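Enoyl-[acyl-carrier-protein] reductase [FMN] (Thermotoga maritima, PDB 5GVJ) probably catalyses, with FMN and NADH, the reduction of enoyl-acyl carrier protein thioesters, the last step of each fatty acid elongation cycle. Local coordinates at residues A[48-53]-A[76-81]; A[91-96]-A[114-119]. The protein carries 1 engineered substitution. One frame throughout, in Å; residues are numbered along the deposited sequence.

Interaction 1 (A[48-53]-A[76-81]); sequences MKPDDL and SPWADD
Lys49 and Pro50 lie against the indole of Trp78, and a water sits between Met48 and Ser76 beside them. Ser76 opens the second segment: the water oxygen lies 2.6 Å from its OG and 2.9 Å from Met48 O, so it may bridge the two. The same OG accepts a hydrogen bond from Trp78 N, forming an ST turn, a role that suits a small hydroxyl residue just ahead of a helix. Trp78 holds the N-cap position of helix 79-88. Its indole is turned nearly across the CA-CB-CG plane (chi2 96°), and one side of the ring plane receives both neighbours. Lys49 CG sits over the five-membered ring, 4.0 Å from its centroid, in a CH-pi contact made by the aliphatic part of the lysine. Pro50 CD stands 3.3 Å above the plane toward the rim, 3.5 Å from Trp78 CE3. At the far end of the segment, Asp81 adds only a methylene, its CB 3.6 Å from Pro50 CG. An alanine in place of Pro50 would lack CG and CD, which would probably open a gap beside the six-membered ring and leave Asp81 CB without this carbon partner. Proline suits the first turn of helix 50-63, where its missing N-H costs no helical bond. At the N-cap, the N-H of Lys49 is taken by Asp52 OD2, three residues on. The two helix starts thus meet at the surface mainly as carbon against an aromatic ring, so van der Waals and CH-pi contacts probably dominate, over a modest buried area of 215 Å².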
loop_
_atom_site.group_PDB
_atom_site.type_symbol
_atom_site.label_atom_id
_atom_site.label_comp_id
_atom_site.label_asym_id
_atom_site.label_seq_id
_atom_site.Cartn_x
_atom_site.Cartn_y
_atom_site.Cartn_z
ATOM N N MET A 48 -2.218 2.948 30.149
ATOM C CA MET A 48 -1.753 3.733 31.278
ATOM C C MET A 48 -2.913 4.374 32.027
ATOM O O MET A 48 -3.952 4.703 31.446
ATOM C CB MET A 48 -0.774 4.818 30.821
ATOM C CG MET A 48 0.615 4.315 30.442
ATOM S SD MET A 48 1.675 5.726 30.068
ATOM C CE MET A 48 3.191 4.943 29.529
ATOM N N LYS A 49 -2.727 4.523 33.340
ATOM C CA LYS A 49 -3.517 5.408 34.178
ATOM C C LYS A 49 -2.812 6.751 34.276
ATOM O O LYS A 49 -1.605 6.841 34.025
ATOM C CB LYS A 49 -3.709 4.791 35.564
ATOM C CG LYS A 49 -4.600 3.552 35.562
ATOM C CD LYS A 49 -4.687 2.902 36.937
ATOM C CE LYS A 49 -4.457 1.397 36.855
ATOM N NZ LYS A 49 -4.728 0.856 35.490
ATOM N N PRO A 50 -3.540 7.829 34.607
ATOM C CA PRO A 50 -2.902 9.155 34.642
ATOM C C PRO A 50 -1.584 9.187 35.396
ATOM O O PRO A 50 -0.627 9.804 34.910
ATOM C CB PRO A 50 -3.972 10.028 35.314
ATOM C CG PRO A 50 -5.247 9.406 34.905
ATOM C CD PRO A 50 -4.985 7.917 34.886
ATOM N N ASP A 51 -1.494 8.517 36.551
ATOM C CA ASP A 51 -0.239 8.510 37.296
ATOM C C ASP A 51 0.887 7.899 36.476
ATOM O O ASP A 51 2.003 8.424 36.459
ATOM C CB ASP A 51 -0.404 7.749 38.612
ATOM C CG ASP A 51 -0.880 8.637 39.743
ATOM O OD1 ASP A 51 -0.334 9.755 39.882
ATOM O OD2 ASP A 51 -1.792 8.219 40.491
ATOM N N ASP A 52 0.609 6.784 35.797
ATOM C CA ASP A 52 1.604 6.141 34.943
ATOM C C ASP A 52 2.112 7.095 33.868
ATOM O O ASP A 52 3.324 7.182 33.622
ATOM C CB ASP A 52 0.998 4.896 34.295
ATOM C CG ASP A 52 0.465 3.911 35.310
ATOM O OD1 ASP A 52 1.127 3.727 36.352
ATOM O OD2 ASP A 52 -0.608 3.315 35.060
ATOM N N LEU A 53 1.194 7.810 33.203
ATOM C CA LEU A 53 1.608 8.744 32.160
ATOM C C LEU A 53 2.454 9.875 32.726
ATOM O O LEU A 53 3.451 10.266 32.111
ATOM C CB LEU A 53 0.390 9.313 31.430
ATOM C CG LEU A 53 0.739 10.334 30.340
ATOM C CD1 LEU A 53 1.740 9.754 29.342
ATOM C CD2 LEU A 53 -0.512 10.785 29.613
ATOM N N SER A 76 -10.096 4.266 25.841
ATOM C CA SER A 76 -9.633 4.010 27.194
ATOM C C SER A 76 -10.576 4.664 28.203
ATOM O O SER A 76 -11.056 5.780 27.974
ATOM C CB SER A 76 -8.211 4.537 27.386
ATOM O OG SER A 76 -7.929 4.721 28.764
ATOM N N PRO A 77 -10.869 3.996 29.319
ATOM C CA PRO A 77 -11.676 4.642 30.369
ATOM C C PRO A 77 -11.038 5.892 30.945
ATOM O O PRO A 77 -11.749 6.714 31.536
ATOM C CB PRO A 77 -11.809 3.547 31.439
ATOM C CG PRO A 77 -10.671 2.628 31.184
ATOM C CD PRO A 77 -10.447 2.636 29.698
ATOM N N TRP A 78 -9.723 6.060 30.806
ATOM C CA TRP A 78 -9.025 7.208 31.370
ATOM C C TRP A 78 -8.719 8.282 30.330
ATOM O O TRP A 78 -7.849 9.129 30.564
ATOM C CB TRP A 78 -7.729 6.760 32.044
ATOM C CG TRP A 78 -7.908 5.780 33.169
ATOM C CD1 TRP A 78 -7.815 4.415 33.100
ATOM C CD2 TRP A 78 -8.190 6.092 34.538
ATOM N NE1 TRP A 78 -8.027 3.863 34.341
ATOM C CE2 TRP A 78 -8.258 4.870 35.241
ATOM C CE3 TRP A 78 -8.394 7.285 35.239
ATOM C CZ2 TRP A 78 -8.524 4.810 36.609
ATOM C CZ3 TRP A 78 -8.654 7.221 36.605
ATOM C CH2 TRP A 78 -8.719 5.993 37.269
ATOM N N ALA A 79 -9.431 8.281 29.200
ATOM C CA ALA A 79 -9.042 9.135 28.080
ATOM C C ALA A 79 -9.128 10.616 28.442
ATOM O O ALA A 79 -8.181 11.375 28.194
ATOM C CB ALA A 79 -9.902 8.818 26.852
ATOM N N ASP A 80 -10.256 11.049 29.020
ATOM C CA ASP A 80 -10.390 12.441 29.456
ATOM C C ASP A 80 -9.238 12.846 30.370
ATOM O O ASP A 80 -8.604 13.890 30.174
ATOM C CB ASP A 80 -11.716 12.660 30.196
ATOM C CG ASP A 80 -12.930 12.338 29.359
ATOM O OD1 ASP A 80 -13.936 11.900 29.960
ATOM O OD2 ASP A 80 -12.900 12.534 28.120
ATOM N N ASP A 81 -8.966 12.027 31.391
ATOM C CA ASP A 81 -7.913 12.344 32.349
ATOM C C ASP A 81 -6.528 12.310 31.715
ATOM O O ASP A 81 -5.649 13.071 32.130
ATOM C CB ASP A 81 -7.964 11.372 33.525
ATOM C CG ASP A 81 -9.198 11.558 34.368
ATOM O OD1 ASP A 81 -9.665 12.707 34.467
ATOM O OD2 ASP A 81 -9.697 10.563 34.929
HETATM O O HOH W 1 -5.352 4.141 28.946
#

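Interaction 2 (A[91-96]-A[114-119]); sequences VPVVTF and KVIPVV
Ile116 reaches across to Val93 with its terminal methyl. Its CD1 is anti to CA about the CB-CG1 bond (chi2 179°) and meets Val93 CG1, itself anti to the backbone N, at 3.9 Å. Beta-branched residues suit a strand, whose extended backbone accommodates branching at CB. Thr95 lies on the same face; its OG1 is turned between the backbone N and the carbonyl carbon (chi1 68°) and hydrogen-bonds to Asn71 OD1, while CG2 rests 3.7 Å from Ile116 O. A hydroxyl so buried needs a polar mate, and the neighbouring strand 68-73 supplies it.

The other face carries Phe96. Its CG is anti to the carbonyl carbon (chi1 -73°), and the ring takes Val94 CG1 above one face and Val115 CG1 in its plane at the edge, 3.8 Å from Phe96 CE2. Leu108 of helix 102-110 touches both Phe96 and Val115, so the ring helps fill the layer between sheet and helix. Backbone bonds join the strands: Lys114 N to Pro92 O, Val94 N to Lys114 O at 2.9 Å, Ile116 N to Val94 O, and Val118 N to Phe96 O at 3.0 Å. The Val118 side chain touches Glu139, which binds FMN in another structure of this protein; the cofactor is absent from this chain. Strand 93-97, helix 102-110 and strand 114-119 form a beta-alpha-beta unit, here one of those of the TIM-barrel family to which the protein belongs.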
loop_
_atom_site.group_PDB
_atom_site.type_symbol
_atom_site.label_atom_id
_atom_site.label_comp_id
_atom_site.label_asym_id
_atom_site.label_seq_id
_atom_site.Cartn_x
_atom_site.Cartn_y
_atom_site.Cartn_z
ATOM N N VAL A 91 2.740 18.652 27.280
ATOM C CA VAL A 91 3.153 17.703 26.233
ATOM C C VAL A 91 3.099 18.389 24.868
ATOM O O VAL A 91 2.051 18.956 24.496
ATOM C CB VAL A 91 2.260 16.459 26.267
ATOM C CG1 VAL A 91 2.456 15.629 25.027
ATOM C CG2 VAL A 91 2.585 15.629 27.519
ATOM N N PRO A 92 4.185 18.404 24.094
ATOM C CA PRO A 92 4.184 19.219 22.868
ATOM C C PRO A 92 3.280 18.675 21.775
ATOM O O PRO A 92 2.760 19.466 20.980
ATOM C CB PRO A 92 5.655 19.206 22.420
ATOM C CG PRO A 92 6.420 18.639 23.541
ATOM C CD PRO A 92 5.497 17.791 24.350
ATOM N N VAL A 93 3.085 17.359 21.705
ATOM C CA VAL A 93 2.395 16.705 20.592
ATOM C C VAL A 93 1.527 15.590 21.155
ATOM O O VAL A 93 1.995 14.788 21.968
ATOM C CB VAL A 93 3.379 16.119 19.559
ATOM C CG1 VAL A 93 2.600 15.508 18.378
ATOM C CG2 VAL A 93 4.368 17.176 19.085
ATOM N N VAL A 94 0.265 15.531 20.734
ATOM C CA VAL A 94 -0.617 14.437 21.125
ATOM C C VAL A 94 -1.198 13.802 19.869
ATOM O O VAL A 94 -1.751 14.501 19.012
ATOM C CB VAL A 94 -1.727 14.895 22.091
ATOM C CG1 VAL A 94 -2.703 13.753 22.370
ATOM C CG2 VAL A 94 -1.095 15.353 23.413
ATOM N N THR A 95 -1.037 12.486 19.746
ATOM C CA THR A 95 -1.706 11.702 18.719
ATOM C C THR A 95 -2.858 10.952 19.364
ATOM O O THR A 95 -2.874 10.727 20.577
ATOM C CB THR A 95 -0.762 10.704 18.021
ATOM O OG1 THR A 95 -0.362 9.666 18.922
ATOM C CG2 THR A 95 0.473 11.391 17.459
ATOM N N PHE A 96 -3.837 10.582 18.537
ATOM C CA PHE A 96 -5.015 9.864 18.996
ATOM C C PHE A 96 -5.224 8.627 18.144
ATOM O O PHE A 96 -4.906 8.616 16.951
ATOM C CB PHE A 96 -6.280 10.728 18.923
ATOM C CG PHE A 96 -6.355 11.793 19.971
ATOM C CD1 PHE A 96 -6.820 11.499 21.242
ATOM C CD2 PHE A 96 -5.979 13.097 19.683
ATOM C CE1 PHE A 96 -6.906 12.486 22.212
ATOM C CE2 PHE A 96 -6.058 14.081 20.641
ATOM C CZ PHE A 96 -6.527 13.775 21.912
ATOM N N LYS A 114 0.297 20.430 19.757
ATOM C CA LYS A 114 -0.007 20.045 18.376
ATOM C C LYS A 114 -0.776 18.732 18.396
ATOM O O LYS A 114 -0.356 17.772 19.052
ATOM C CB LYS A 114 1.261 19.904 17.534
ATOM C CG LYS A 114 2.169 21.136 17.538
ATOM C CD LYS A 114 1.458 22.342 16.941
ATOM C CE LYS A 114 2.444 23.469 16.652
ATOM N NZ LYS A 114 3.300 23.770 17.828
ATOM N N VAL A 115 -1.903 18.689 17.685
ATOM C CA VAL A 115 -2.830 17.565 17.750
ATOM C C VAL A 115 -2.819 16.850 16.406
ATOM O O VAL A 115 -3.064 17.472 15.364
ATOM C CB VAL A 115 -4.242 18.032 18.127
ATOM C CG1 VAL A 115 -5.184 16.851 18.205
ATOM C CG2 VAL A 115 -4.197 18.789 19.471
ATOM N N ILE A 116 -2.528 15.548 16.427
ATOM C CA ILE A 116 -2.394 14.769 15.195
ATOM C C ILE A 116 -3.206 13.483 15.315
ATOM O O ILE A 116 -2.665 12.460 15.752
ATOM C CB ILE A 116 -0.918 14.451 14.891
ATOM C CG1 ILE A 116 -0.086 15.735 14.880
ATOM C CG2 ILE A 116 -0.790 13.769 13.512
ATOM C CD1 ILE A 116 1.401 15.510 14.615
ATOM N N PRO A 117 -4.487 13.484 14.932
ATOM C CA PRO A 117 -5.277 12.247 14.972
ATOM C C PRO A 117 -4.777 11.244 13.943
ATOM O O PRO A 117 -4.293 11.615 12.875
ATOM C CB PRO A 117 -6.701 12.717 14.619
ATOM C CG PRO A 117 -6.696 14.207 14.786
ATOM C CD PRO A 117 -5.280 14.629 14.466
ATOM N N VAL A 118 -4.902 9.963 14.274
ATOM C CA VAL A 118 -4.663 8.882 13.316
ATOM C C VAL A 118 -5.994 8.555 12.649
ATOM O O VAL A 118 -7.014 8.406 13.328
ATOM C CB VAL A 118 -4.061 7.644 14.009
ATOM C CG1 VAL A 118 -3.774 6.534 13.006
ATOM C CG2 VAL A 118 -2.773 8.008 14.765
ATOM N N VAL A 119 -6.003 8.487 11.319
ATOM C CA VAL A 119 -7.234 8.256 10.573
ATOM C C VAL A 119 -7.013 7.110 9.597
ATOM O O VAL A 119 -5.896 6.868 9.134
ATOM C CB VAL A 119 -7.717 9.516 9.819
ATOM C CG1 VAL A 119 -7.900 10.689 10.787
ATOM C CG2 VAL A 119 -6.744 9.884 8.716
#

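In the fold
Interaction 1 closes before interaction 2 opens, and helix 79-88, whose start belongs to the first, leads directly into strand 93-97 of the second. Their centres lie 16 Å apart and their nearest atoms about 6 Å, without touching. Interaction 1 joins the starts of helices 50-63 and 79-88 at the surface; interaction 2 joins two neighbouring strands, 93-97 and 114-119, within the parallel sheet, where strand 68-73 lies on the other side of 93-97. One contact thus belongs to the helical layer and the other to the sheet, at successive places along the chain. Interaction 2 lies beside the FMN site, whereas interaction 1 is peripheral to it.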